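Long-range contacts in TSC1 N-terminal domain (Chaetomium thermophilum, PDB 7A0M), which probably binds phosphoinositide lipids of the lysosomal membrane, as part of the TSC complex that regulates mTORC1 signalling: residues S18-P23 / A73-V78; G261-Y266 / G332-N337; F120-L125 / L177-K182. One frame throughout, in Å; residues are numbered along the deposited sequence.

Contact 1: S18-P23 / A73-V78; sequences SFIQTP and AAFVAV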
loop_
_atom_site.group_PDB
_atom_site.type_symbol
_atom_site.label_atom_id
_atom_site.label_comp_id
_atom_site.label_asym_id
_atom_site.label_seq_id
_atom_site.Cartn_x
_atom_site.Cartn_y
_atom_site.Cartn_z
ATOM N N SER B 18 -50.229 -54.733 7.092
ATOM C CA SER B 18 -49.627 -55.756 6.242
ATOM C C SER B 18 -48.224 -55.363 5.798
ATOM O O SER B 18 -47.336 -56.219 5.698
ATOM C CB SER B 18 -50.516 -56.016 5.030
ATOM O OG SER B 18 -49.850 -56.827 4.079
ATOM N N PHE B 19 -48.004 -54.077 5.519
ATOM C CA PHE B 19 -46.709 -53.642 5.010
ATOM C C PHE B 19 -45.610 -53.763 6.054
ATOM O O PHE B 19 -44.467 -54.085 5.713
ATOM C CB PHE B 19 -46.774 -52.203 4.510
ATOM C CG PHE B 19 -45.418 -51.602 4.251
ATOM C CD1 PHE B 19 -44.654 -52.031 3.178
ATOM C CD2 PHE B 19 -44.905 -50.620 5.079
ATOM C CE1 PHE B 19 -43.412 -51.490 2.931
ATOM C CE2 PHE B 19 -43.656 -50.077 4.838
ATOM C CZ PHE B 19 -42.911 -50.512 3.761
ATOM N N ILE B 20 -45.918 -53.478 7.321
ATOM C CA ILE B 20 -44.871 -53.487 8.336
ATOM C C ILE B 20 -44.226 -54.863 8.419
ATOM O O ILE B 20 -42.996 -54.987 8.464
ATOM C CB ILE B 20 -45.455 -53.051 9.692
ATOM C CG1 ILE B 20 -45.848 -51.573 9.657
ATOM C CG2 ILE B 20 -44.470 -53.320 10.812
ATOM C CD1 ILE B 20 -44.712 -50.636 9.314
ATOM N N GLN B 21 -45.039 -55.915 8.424
ATOM C CA GLN B 21 -44.497 -57.267 8.436
ATOM C C GLN B 21 -43.993 -57.709 7.069
ATOM O O GLN B 21 -43.103 -58.562 6.998
ATOM C CB GLN B 21 -45.534 -58.241 8.990
ATOM C CG GLN B 21 -46.828 -58.297 8.219
ATOM C CD GLN B 21 -47.838 -59.209 8.879
ATOM O OE1 GLN B 21 -49.039 -59.112 8.627
ATOM N NE2 GLN B 21 -47.356 -60.104 9.732
ATOM N N THR B 22 -44.536 -57.154 5.983
ATOM C CA THR B 22 -44.151 -57.523 4.620
ATOM C C THR B 22 -43.612 -56.319 3.853
ATOM O O THR B 22 -44.215 -55.880 2.867
ATOM C CB THR B 22 -45.332 -58.131 3.871
ATOM O OG1 THR B 22 -46.383 -57.160 3.763
ATOM C CG2 THR B 22 -45.854 -59.363 4.597
ATOM N N PRO B 23 -42.470 -55.766 4.260
ATOM C CA PRO B 23 -41.914 -54.649 3.499
ATOM C C PRO B 23 -41.075 -55.136 2.332
ATOM O O PRO B 23 -40.273 -56.066 2.455
ATOM C CB PRO B 23 -41.026 -53.928 4.524
ATOM C CG PRO B 23 -41.413 -54.488 5.849
ATOM C CD PRO B 23 -41.751 -55.908 5.534
ATOM N N ALA B 73 -36.739 -48.057 8.778
ATOM C CA ALA B 73 -36.637 -47.431 7.465
ATOM C C ALA B 73 -37.953 -47.545 6.712
ATOM O O ALA B 73 -38.371 -46.603 6.028
ATOM C CB ALA B 73 -35.500 -48.068 6.667
ATOM N N ALA B 74 -38.614 -48.700 6.815
ATOM C CA ALA B 74 -39.936 -48.853 6.221
ATOM C C ALA B 74 -40.953 -47.948 6.906
ATOM O O ALA B 74 -41.782 -47.320 6.237
ATOM C CB ALA B 74 -40.377 -50.313 6.295
ATOM N N PHE B 75 -40.900 -47.867 8.239
ATOM C CA PHE B 75 -41.838 -47.026 8.978
ATOM C C PHE B 75 -41.663 -45.552 8.631
ATOM O O PHE B 75 -42.646 -44.806 8.556
ATOM C CB PHE B 75 -41.668 -47.245 10.481
ATOM C CG PHE B 75 -42.650 -46.482 11.322
ATOM C CD1 PHE B 75 -43.946 -46.943 11.485
ATOM C CD2 PHE B 75 -42.275 -45.311 11.959
ATOM C CE1 PHE B 75 -44.853 -46.243 12.260
ATOM C CE2 PHE B 75 -43.175 -44.609 12.737
ATOM C CZ PHE B 75 -44.466 -45.075 12.887
ATOM N N VAL B 76 -40.420 -45.112 8.421
ATOM C CA VAL B 76 -40.192 -43.716 8.057
ATOM C C VAL B 76 -40.791 -43.422 6.688
ATOM O O VAL B 76 -41.373 -42.353 6.468
ATOM C CB VAL B 76 -38.689 -43.385 8.105
ATOM C CG1 VAL B 76 -38.437 -41.981 7.582
ATOM C CG2 VAL B 76 -38.165 -43.514 9.523
ATOM N N ALA B 77 -40.675 -44.370 5.754
ATOM C CA ALA B 77 -41.271 -44.188 4.434
ATOM C C ALA B 77 -42.781 -44.024 4.538
ATOM O O ALA B 77 -43.374 -43.194 3.839
ATOM C CB ALA B 77 -40.918 -45.367 3.528
ATOM N N VAL B 78 -43.422 -44.814 5.401
ATOM C CA VAL B 78 -44.856 -44.664 5.622
ATOM C C VAL B 78 -45.160 -43.322 6.272
ATOM O O VAL B 78 -46.133 -42.649 5.912
ATOM C CB VAL B 78 -45.380 -45.823 6.485
ATOM C CG1 VAL B 78 -46.882 -45.758 6.582
ATOM C CG2 VAL B 78 -44.943 -47.147 5.909
#
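Phe19 reaches across from helix 9-21 to helix 69-81 and meets Ala74 and Val78, two residues one helical turn apart. Its CB points toward helix 69-81, and CG lies anti to the backbone N (chi1 168°). On the CD2 side the ring comes up against the Val78 branch, with CD2 at 3.6 Å from Val78 CG2. The next atom, CE2, is shared: it lies 3.4 Å from Val78 CG2 and also touches the methyl of Ala74. CZ, at the tip, rests 3.6 Å from Ala74 CB, while the carbonyl oxygen of Ala74 lies in the ring plane at its edge. Phe19 and Val78 thus meet tip to tip, and the small Ala74 leaves the ring room to come close to the helix backbone.

Two further contacts accompany it. Pro23, in the loop that follows, sets its CB 4.1 Å from Ala74 CB. Ile20 extends CD1 to the edge of the Phe75 ring, where it stands 4.4 Å from CD1 of that ring.

No hydrogen bond links the segments; the joint is apolar packing between helices in the all-helical stack of the TSC1 N-terminal domain. Helix 45-65 borders it through Ile60, Ala64 and Val65, which touch Ile20, and through Trp61, whose ring meets Phe75. Helix 113-125 packs against helix 69-81 at Ala73 and Val76.

Contact 2: G261-Y266 / G332-N337; sequences GDIVPY and GLYPIN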
loop_
_atom_site.group_PDB
_atom_site.type_symbol
_atom_site.label_atom_id
_atom_site.label_comp_id
_atom_site.label_asym_id
_atom_site.label_seq_id
_atom_site.Cartn_x
_atom_site.Cartn_y
_atom_site.Cartn_z
ATOM N N GLY B 261 -22.035 -2.000 6.993
ATOM C CA GLY B 261 -22.540 -0.690 7.361
ATOM C C GLY B 261 -23.178 -0.599 8.728
ATOM O O GLY B 261 -23.541 0.501 9.154
ATOM N N ASP B 262 -23.328 -1.725 9.423
ATOM C CA ASP B 262 -23.984 -1.761 10.721
ATOM C C ASP B 262 -23.013 -1.920 11.885
ATOM O O ASP B 262 -23.456 -1.976 13.036
ATOM C CB ASP B 262 -25.011 -2.895 10.753
ATOM C CG ASP B 262 -26.020 -2.801 9.627
ATOM O OD1 ASP B 262 -26.613 -1.717 9.445
ATOM O OD2 ASP B 262 -26.220 -3.813 8.922
ATOM N N ILE B 263 -21.709 -1.997 11.621
ATOM C CA ILE B 263 -20.721 -2.260 12.662
ATOM C C ILE B 263 -20.099 -0.977 13.206
ATOM O O ILE B 263 -19.157 -1.044 14.002
ATOM C CB ILE B 263 -19.629 -3.219 12.161
ATOM C CG1 ILE B 263 -18.775 -2.543 11.087
ATOM C CG2 ILE B 263 -20.251 -4.498 11.622
ATOM C CD1 ILE B 263 -17.631 -3.404 10.592
ATOM N N VAL B 264 -20.590 0.191 12.781
ATOM C CA VAL B 264 -20.046 1.458 13.280
ATOM C C VAL B 264 -20.071 1.541 14.807
ATOM O O VAL B 264 -19.049 1.919 15.396
ATOM C CB VAL B 264 -20.751 2.641 12.606
ATOM C CG1 VAL B 264 -20.356 3.951 13.276
ATOM C CG2 VAL B 264 -20.415 2.684 11.126
ATOM N N PRO B 265 -21.170 1.218 15.500
ATOM C CA PRO B 265 -21.131 1.258 16.972
ATOM C C PRO B 265 -20.141 0.281 17.582
ATOM O O PRO B 265 -19.766 0.449 18.750
ATOM C CB PRO B 265 -22.572 0.915 17.377
ATOM C CG PRO B 265 -23.393 1.249 16.185
ATOM C CD PRO B 265 -22.530 0.919 15.009
ATOM N N TYR B 266 -19.707 -0.734 16.838
ATOM C CA TYR B 266 -18.789 -1.741 17.350
ATOM C C TYR B 266 -17.328 -1.432 17.048
ATOM O O TYR B 266 -16.450 -2.154 17.533
ATOM C CB TYR B 266 -19.144 -3.116 16.771
ATOM C CG TYR B 266 -20.516 -3.613 17.170
ATOM C CD1 TYR B 266 -20.712 -4.290 18.367
ATOM C CD2 TYR B 266 -21.618 -3.399 16.351
ATOM C CE1 TYR B 266 -21.968 -4.743 18.736
ATOM C CE2 TYR B 266 -22.876 -3.848 16.711
ATOM C CZ TYR B 266 -23.045 -4.520 17.904
ATOM O OH TYR B 266 -24.295 -4.968 18.265
ATOM N N GLY B 332 -10.085 -2.689 5.055
ATOM C CA GLY B 332 -10.905 -2.648 3.857
ATOM C C GLY B 332 -12.237 -1.955 4.059
ATOM O O GLY B 332 -12.755 -1.322 3.133
ATOM N N LEU B 333 -12.809 -2.059 5.259
ATOM C CA LEU B 333 -14.136 -1.519 5.529
ATOM C C LEU B 333 -14.090 -0.089 6.062
ATOM O O LEU B 333 -14.845 0.770 5.598
ATOM C CB LEU B 333 -14.882 -2.429 6.510
ATOM C CG LEU B 333 -15.184 -3.833 5.983
ATOM C CD1 LEU B 333 -15.993 -4.638 6.991
ATOM C CD2 LEU B 333 -15.907 -3.751 4.650
ATOM N N TYR B 334 -13.226 0.178 7.041
ATOM C CA TYR B 334 -13.123 1.501 7.660
ATOM C C TYR B 334 -11.654 1.877 7.803
ATOM O O TYR B 334 -11.110 1.924 8.912
ATOM C CB TYR B 334 -13.839 1.528 9.013
ATOM C CG TYR B 334 -15.337 1.367 8.903
ATOM C CD1 TYR B 334 -15.924 0.108 8.919
ATOM C CD2 TYR B 334 -16.166 2.474 8.777
ATOM C CE1 TYR B 334 -17.293 -0.043 8.814
ATOM C CE2 TYR B 334 -17.536 2.333 8.672
ATOM C CZ TYR B 334 -18.093 1.072 8.692
ATOM O OH TYR B 334 -19.458 0.926 8.588
ATOM N N PRO B 335 -10.977 2.152 6.683
ATOM C CA PRO B 335 -9.538 2.467 6.762
ATOM C C PRO B 335 -9.230 3.747 7.517
ATOM O O PRO B 335 -8.301 3.767 8.334
ATOM C CB PRO B 335 -9.129 2.572 5.286
ATOM C CG PRO B 335 -10.391 2.948 4.582
ATOM C CD PRO B 335 -11.481 2.214 5.302
ATOM N N ILE B 336 -9.979 4.821 7.263
ATOM C CA ILE B 336 -9.667 6.108 7.879
ATOM C C ILE B 336 -9.841 6.034 9.392
ATOM O O ILE B 336 -9.024 6.568 10.152
ATOM C CB ILE B 336 -10.531 7.220 7.258
ATOM C CG1 ILE B 336 -10.321 7.265 5.744
ATOM C CG2 ILE B 336 -10.196 8.567 7.880
ATOM C CD1 ILE B 336 -11.202 8.267 5.034
ATOM N N ASN B 337 -10.905 5.374 9.853
ATOM C CA ASN B 337 -11.085 5.185 11.288
ATOM C C ASN B 337 -10.060 4.214 11.862
ATOM O O ASN B 337 -9.637 4.372 13.013
ATOM C CB ASN B 337 -12.504 4.701 11.584
ATOM C CG ASN B 337 -13.529 5.813 11.486
ATOM O OD1 ASN B 337 -13.877 6.442 12.485
ATOM N ND2 ASN B 337 -14.017 6.063 10.277
#
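Tyr334 sends its ring from the junction of helices 323-333 and 335-343 to the loop 261-266, where Ile263 and Val264 receive it. The contact thereby ties the loop between helices 242-255 and 267-278 to that junction, within the Hamartin family part of the chain. The close packing gathers around this one side chain. Ile263 crosses the ring obliquely: its CG1, set between the backbone N and the carbonyl carbon (chi1 68°), lies 3.7 Å from Tyr334 CE1, and its CD1 is close to the same ring atom. Val264 crosses Tyr334 at about a right angle, and its CG2 methyl lies 3.2 Å from Tyr334 OH and 3.7 Å from Tyr334 CZ. Backbone also borders the hydroxyl, with Gly261 CA 3.7 Å from Tyr334 OH.

The contact is looser toward Leu333, whose CD1 meets Ile263 CD1 at 4.1 Å, the two side chains crossing at about a right angle. Solvent is nearer on the loop side: Asp262, between Gly261 and Ile263, is exposed, its CB directed away from 332-337, and Val264 is partly exposed.

Further residues hold the tyrosine in place. Its hydroxyl is hydrogen-bonded to Pro260 O, just before the loop segment, and its ring forms a cation-pi pair with Arg396, which also hydrogen-bonds to Leu333 O. A leucine in place of Tyr334 would probably leave Pro260 O without this hydroxyl partner and Arg396 without its aromatic face, and open a gap beside Val264. The chemistry is therefore mixed: no hydrogen bond joins the two segments themselves, yet the ring that fills the apolar interface carries a buried hydroxyl satisfied by a main-chain carbonyl and is likely to be polarised by the neighbouring guanidinium.

Contact 3: F120-L125 / L177-K182; sequences FTLEIL and LLAFGK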
loop_
_atom_site.group_PDB
_atom_site.type_symbol
_atom_site.label_atom_id
_atom_site.label_comp_id
_atom_site.label_asym_id
_atom_site.label_seq_id
_atom_site.Cartn_x
_atom_site.Cartn_y
_atom_site.Cartn_z
ATOM N N PHE B 120 -37.048 -37.010 4.878
ATOM C CA PHE B 120 -38.191 -36.658 5.716
ATOM C C PHE B 120 -38.008 -35.278 6.332
ATOM O O PHE B 120 -38.951 -34.480 6.378
ATOM C CB PHE B 120 -38.390 -37.713 6.804
ATOM C CG PHE B 120 -39.562 -37.440 7.709
ATOM C CD1 PHE B 120 -40.801 -37.107 7.186
ATOM C CD2 PHE B 120 -39.424 -37.531 9.085
ATOM C CE1 PHE B 120 -41.877 -36.861 8.018
ATOM C CE2 PHE B 120 -40.497 -37.286 9.921
ATOM C CZ PHE B 120 -41.725 -36.951 9.387
ATOM N N THR B 121 -36.797 -34.981 6.809
ATOM C CA THR B 121 -36.516 -33.657 7.353
ATOM C C THR B 121 -36.659 -32.581 6.282
ATOM O O THR B 121 -37.227 -31.512 6.536
ATOM C CB THR B 121 -35.111 -33.632 7.955
ATOM O OG1 THR B 121 -35.027 -34.591 9.017
ATOM C CG2 THR B 121 -34.785 -32.252 8.495
ATOM N N LEU B 122 -36.151 -32.847 5.076
ATOM C CA LEU B 122 -36.234 -31.866 3.998
ATOM C C LEU B 122 -37.679 -31.633 3.571
ATOM O O LEU B 122 -38.057 -30.505 3.235
ATOM C CB LEU B 122 -35.382 -32.315 2.812
ATOM C CG LEU B 122 -33.872 -32.348 3.056
ATOM C CD1 LEU B 122 -33.149 -33.023 1.900
ATOM C CD2 LEU B 122 -33.338 -30.941 3.278
ATOM N N GLU B 123 -38.497 -32.688 3.568
ATOM C CA GLU B 123 -39.900 -32.533 3.193
ATOM C C GLU B 123 -40.655 -31.691 4.213
ATOM O O GLU B 123 -41.552 -30.921 3.851
ATOM C CB GLU B 123 -40.556 -33.907 3.050
ATOM C CG GLU B 123 -40.060 -34.717 1.867
ATOM C CD GLU B 123 -40.418 -36.186 1.982
ATOM O OE1 GLU B 123 -40.914 -36.595 3.053
ATOM O OE2 GLU B 123 -40.189 -36.934 1.010
ATOM N N ILE B 124 -40.308 -31.827 5.496
ATOM C CA ILE B 124 -40.932 -31.011 6.534
ATOM C C ILE B 124 -40.600 -29.539 6.330
ATOM O O ILE B 124 -41.467 -28.665 6.461
ATOM C CB ILE B 124 -40.485 -31.497 7.926
ATOM C CG1 ILE B 124 -40.983 -32.916 8.186
ATOM C CG2 ILE B 124 -40.978 -30.549 9.008
ATOM C CD1 ILE B 124 -40.454 -33.510 9.472
ATOM N N LEU B 125 -39.343 -29.242 5.995
ATOM C CA LEU B 125 -38.906 -27.854 5.892
ATOM C C LEU B 125 -39.467 -27.156 4.659
ATOM O O LEU B 125 -39.590 -25.925 4.654
ATOM C CB LEU B 125 -37.379 -27.793 5.867
ATOM C CG LEU B 125 -36.642 -28.236 7.129
ATOM C CD1 LEU B 125 -35.138 -28.186 6.914
ATOM C CD2 LEU B 125 -37.048 -27.350 8.288
ATOM N N LEU B 177 -28.786 -29.689 10.657
ATOM C CA LEU B 177 -28.531 -28.392 11.276
ATOM C C LEU B 177 -28.368 -27.305 10.223
ATOM O O LEU B 177 -28.879 -26.191 10.386
ATOM C CB LEU B 177 -27.289 -28.464 12.166
ATOM C CG LEU B 177 -27.472 -29.008 13.583
ATOM C CD1 LEU B 177 -26.128 -29.365 14.197
ATOM C CD2 LEU B 177 -28.193 -27.982 14.441
ATOM N N LEU B 178 -27.650 -27.607 9.140
ATOM C CA LEU B 178 -27.495 -26.634 8.063
ATOM C C LEU B 178 -28.816 -26.399 7.338
ATOM O O LEU B 178 -29.114 -25.271 6.931
ATOM C CB LEU B 178 -26.416 -27.103 7.089
ATOM C CG LEU B 178 -24.979 -26.996 7.606
ATOM C CD1 LEU B 178 -23.981 -27.347 6.514
ATOM C CD2 LEU B 178 -24.707 -25.608 8.164
ATOM N N ALA B 179 -29.618 -27.452 7.165
ATOM C CA ALA B 179 -30.918 -27.294 6.519
ATOM C C ALA B 179 -31.861 -26.463 7.381
ATOM O O ALA B 179 -32.538 -25.558 6.881
ATOM C CB ALA B 179 -31.528 -28.663 6.217
ATOM N N PHE B 180 -31.923 -26.764 8.680
ATOM C CA PHE B 180 -32.725 -25.948 9.588
ATOM C C PHE B 180 -32.174 -24.532 9.683
ATOM O O PHE B 180 -32.938 -23.566 9.797
ATOM C CB PHE B 180 -32.783 -26.598 10.970
ATOM C CG PHE B 180 -33.828 -27.669 11.094
ATOM C CD1 PHE B 180 -35.148 -27.340 11.348
ATOM C CD2 PHE B 180 -33.489 -29.004 10.962
ATOM C CE1 PHE B 180 -36.110 -28.325 11.464
ATOM C CE2 PHE B 180 -34.444 -29.990 11.078
ATOM C CZ PHE B 180 -35.755 -29.652 11.326
ATOM N N GLY B 181 -30.849 -24.389 9.644
ATOM C CA GLY B 181 -30.259 -23.064 9.710
ATOM C C GLY B 181 -30.505 -22.254 8.452
ATOM O O GLY B 181 -30.678 -21.034 8.511
ATOM N N LYS B 182 -30.518 -22.919 7.293
ATOM C CA LYS B 182 -30.836 -22.223 6.051
ATOM C C LYS B 182 -32.274 -21.719 6.047
ATOM O O LYS B 182 -32.560 -20.659 5.479
ATOM C CB LYS B 182 -30.593 -23.146 4.857
ATOM C CG LYS B 182 -30.748 -22.468 3.505
ATOM C CD LYS B 182 -30.598 -23.463 2.366
ATOM C CE LYS B 182 -30.439 -22.755 1.030
ATOM N NZ LYS B 182 -29.866 -23.652 -0.009
#
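Leu125 overlaps one face of the Phe180 ring: its CG, anti to the carbonyl carbon of its own residue (chi1 -66°), lies over that face, and its CD2 methyl is 3.5 Å from Phe180 CE1. The two side chains cross at about a right angle. The other methyl of Leu125, CD1, lies on Ala179, 3.7 Å from Ala179 CB and equally close to that residue's carbonyl oxygen. Ala179 CB receives a second leucine from the preceding turn, Leu122, through CD2 at 4.1 Å.

Thr121 meets another part of the aromatic ring, its CG2 3.5 Å from Phe180 CE2. Helices 113-125 and 168-183 of the all-helical stack run nearly parallel here, with short-segment axes 10.6 Å apart and at 5°, a spacing bridged by Thr121, Leu122, Leu125, Ala179 and Phe180. Trp144 and Phe141 also meet the Phe180 ring.

The threonine divides its chemistry between its two branches. Its methyl serves the apolar interface, whereas OG1 is hydrogen-bonded to Phe117 O and Trp96 NE1, satisfied by its own helix and by helix 89-105. Packing between the segments is apolar; just beyond, Lys183 NZ hydrogen-bonds to Leu125 O and adds a polar tie.

All three contacts are largely buried, yet they differ in place and chemistry. Contact 3 lies nearest the middle of the chain, its centre about 13 Å from the chain centre, with the exposed Leu122 at its margin. Contacts 1 and 2 sit on opposite sides of that centre and include partly exposed residues; contact 1 is the farthest out, at about 35 Å between centres. Contacts 1 and 3 belong to neighbouring layers of the helical stack: helix 69-81 packs on helix 113-125. Both are apolar pairings built around a phenylalanine and an alanine. Contact 2 shares no element with them; there a loop meets a helix junction, and its aromatic ring also has polar partners, a carbonyl at its hydroxyl and an arginine.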